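Long-range contact in endo-beta-1,4-glucanase (cellulase B) (Bacillus halodurans, PDB 4V2X), which probably hydrolyses beta-1,4-linked glucans as a family 5 glycoside hydrolase, with an immunoglobulin-like module and a family 46 carbohydrate-binding module in the same chain: residues Leu506-Ala511 with Thr561-Ser566. Residues are numbered along the deposited sequence; the frame is centred on the assembly and turned at random.
Sequences LATMEA and TFHFWS. With GOL (glycerol), chain F.
With chi1 of Glu-510 at -65° and that of His-563 at -61°, each side chain leans back beside its own backbone N, and the extended glutamate reaches across to the imidazole. There His-563 NE2 donates to Glu-510 OE2 over 2.7 Å, nearly in the ring plane and onto the anti side of the carboxylate, whose charge would probably favour a protonated imidazole. Ser-526 holds the other oxygen, OE1, and thereby helps fix the carboxylate's rotation. On the other face of the sheet, Met-509 CG sits over the ring of Phe-562, 3.8 Å from its centroid, while the near-extended chi2 (-162°) lays SD 3.4 Å from Phe-562 CE2, an oblique Met-aromatic contact. Leu-506 CD1 meets the edge of that same ring and lies over a face of Phe-564, in the apolar layer to which Met-543 and Phe-534 also contribute. The two strands run antiparallel in the beta-sheet of the CBM46 module and contain a classic bulge: Ala-507 N and, weakly, Thr-508 N both donate to His-563 O, at 2.8 and 3.3 Å. His-563 N bonds back to Thr-508 O, and past the bulge Glu-510 and Thr-561 exchange two backbone bonds. At the bulge Ala-507 CB presses on a face of Trp-565, 3.6 Å from the five-membered ring's centroid. A glycerol, probably from crystallisation, donates through O3 to Ala-507 O; its very short approach to the indole NE1 through O2 is doubtful.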
loop_
_atom_site.group_PDB
_atom_site.type_symbol
_atom_site.label_atom_id
_atom_site.label_comp_id
_atom_site.label_asym_id
_atom_site.label_seq_id
_atom_site.Cartn_x
_atom_site.Cartn_y
_atom_site.Cartn_z
ATOM N N LEU A 506 20.093 43.769 -11.500
ATOM C CA LEU A 506 18.986 43.662 -10.557
ATOM C C LEU A 506 18.947 42.273 -9.944
ATOM O O LEU A 506 19.003 41.284 -10.661
ATOM C CB LEU A 506 17.660 43.956 -11.259
ATOM C CG LEU A 506 16.388 43.877 -10.401
ATOM C CD1 LEU A 506 16.344 44.988 -9.367
ATOM C CD2 LEU A 506 15.158 43.930 -11.292
ATOM N N ALA A 507 18.814 42.207 -8.619
ATOM C CA ALA A 507 18.709 40.934 -7.906
ATOM C C ALA A 507 17.252 40.526 -7.669
ATOM O O ALA A 507 16.847 39.408 -7.995
ATOM C CB ALA A 507 19.453 41.015 -6.583
ATOM N N THR A 508 16.472 41.433 -7.101
ATOM C CA THR A 508 15.061 41.149 -6.832
ATOM C C THR A 508 14.291 42.450 -6.553
ATOM O O THR A 508 14.869 43.546 -6.522
ATOM C CB THR A 508 14.912 40.097 -5.696
ATOM O OG1 THR A 508 13.528 39.724 -5.512
ATOM C CG2 THR A 508 15.524 40.608 -4.400
ATOM N N MET A 509 12.979 42.317 -6.410
ATOM C CA MET A 509 12.096 43.456 -6.223
ATOM C C MET A 509 11.051 43.095 -5.180
ATOM O O MET A 509 10.416 42.048 -5.281
ATOM C CB MET A 509 11.394 43.819 -7.532
ATOM C CG MET A 509 10.530 45.071 -7.434
ATOM S SD MET A 509 9.316 45.246 -8.755
ATOM C CE MET A 509 8.096 44.021 -8.280
ATOM N N GLU A 510 10.889 43.969 -4.191
ATOM C CA GLU A 510 9.803 43.856 -3.229
ATOM C C GLU A 510 8.630 44.726 -3.643
ATOM O O GLU A 510 8.814 45.767 -4.274
ATOM C CB GLU A 510 10.256 44.303 -1.838
ATOM C CG GLU A 510 11.322 43.439 -1.208
ATOM C CD GLU A 510 11.671 43.930 0.169
ATOM O OE1 GLU A 510 10.949 43.573 1.119
ATOM O OE2 GLU A 510 12.659 44.688 0.280
ATOM N N ALA A 511 7.431 44.300 -3.268
ATOM C CA ALA A 511 6.212 45.080 -3.483
ATOM C C ALA A 511 5.325 44.955 -2.250
ATOM O O ALA A 511 4.929 43.846 -1.872
ATOM C CB ALA A 511 5.479 44.598 -4.732
ATOM N N THR A 561 10.648 48.108 -3.956
ATOM C CA THR A 561 12.041 48.253 -3.563
ATOM C C THR A 561 12.874 47.347 -4.457
ATOM O O THR A 561 12.712 46.127 -4.450
ATOM C CB THR A 561 12.261 47.897 -2.086
ATOM O OG1 THR A 561 11.373 48.670 -1.266
ATOM C CG2 THR A 561 13.713 48.162 -1.675
ATOM N N PHE A 562 13.744 47.964 -5.245
ATOM C CA PHE A 562 14.614 47.247 -6.147
ATOM C C PHE A 562 15.964 47.080 -5.488
ATOM O O PHE A 562 16.575 48.058 -5.067
ATOM C CB PHE A 562 14.741 47.999 -7.468
ATOM C CG PHE A 562 13.454 48.082 -8.226
ATOM C CD1 PHE A 562 12.561 49.111 -7.990
ATOM C CD2 PHE A 562 13.131 47.115 -9.168
ATOM C CE1 PHE A 562 11.363 49.177 -8.684
ATOM C CE2 PHE A 562 11.943 47.177 -9.867
ATOM C CZ PHE A 562 11.057 48.212 -9.628
ATOM N N HIS A 563 16.390 45.823 -5.389
ATOM C CA HIS A 563 17.656 45.439 -4.780
ATOM C C HIS A 563 18.631 45.055 -5.874
ATOM O O HIS A 563 18.345 44.170 -6.672
ATOM C CB HIS A 563 17.430 44.238 -3.862
ATOM C CG HIS A 563 16.483 44.508 -2.735
ATOM N ND1 HIS A 563 16.907 44.912 -1.488
ATOM C CD2 HIS A 563 15.132 44.437 -2.666
ATOM C CE1 HIS A 563 15.861 45.077 -0.699
ATOM N NE2 HIS A 563 14.773 44.788 -1.387
ATOM N N PHE A 564 19.783 45.720 -5.905
ATOM C CA PHE A 564 20.814 45.447 -6.907
ATOM C C PHE A 564 22.009 44.747 -6.276
ATOM O O PHE A 564 22.265 44.887 -5.082
ATOM C CB PHE A 564 21.245 46.745 -7.597
ATOM C CG PHE A 564 20.127 47.431 -8.322
ATOM C CD1 PHE A 564 19.265 48.287 -7.645
ATOM C CD2 PHE A 564 19.911 47.195 -9.673
ATOM C CE1 PHE A 564 18.218 48.910 -8.307
ATOM C CE2 PHE A 564 18.868 47.811 -10.338
ATOM C CZ PHE A 564 18.023 48.671 -9.655
ATOM N N TRP A 565 22.736 43.994 -7.091
ATOM C CA TRP A 565 23.853 43.183 -6.603
ATOM C C TRP A 565 25.026 43.997 -6.046
ATOM O O TRP A 565 25.848 43.470 -5.296
ATOM C CB TRP A 565 24.325 42.229 -7.699
ATOM C CG TRP A 565 23.392 41.073 -7.849
ATOM C CD1 TRP A 565 22.532 40.841 -8.871
ATOM C CD2 TRP A 565 23.197 40.018 -6.908
ATOM N NE1 TRP A 565 21.818 39.692 -8.636
ATOM C CE2 TRP A 565 22.204 39.170 -7.432
ATOM C CE3 TRP A 565 23.765 39.706 -5.667
ATOM C CZ2 TRP A 565 21.779 38.017 -6.767
ATOM C CZ3 TRP A 565 23.340 38.562 -5.007
ATOM C CH2 TRP A 565 22.353 37.733 -5.560
ATOM N N SER A 566 25.102 45.264 -6.432
ATOM C CA SER A 566 26.087 46.195 -5.893
ATOM C C SER A 566 25.800 46.588 -4.451
ATOM O O SER A 566 26.649 47.191 -3.804
ATOM C CB SER A 566 26.094 47.468 -6.732
ATOM O OG SER A 566 24.814 48.074 -6.698
HETATM C C1 GOL F . 19.883 37.299 -12.418
HETATM O O1 GOL F . 20.434 38.136 -13.440
HETATM C C2 GOL F . 19.587 38.153 -11.202
HETATM O O2 GOL F . 20.818 38.582 -10.622
HETATM C C3 GOL F . 18.751 37.351 -10.218
HETATM O O3 GOL F . 19.206 37.508 -8.870
#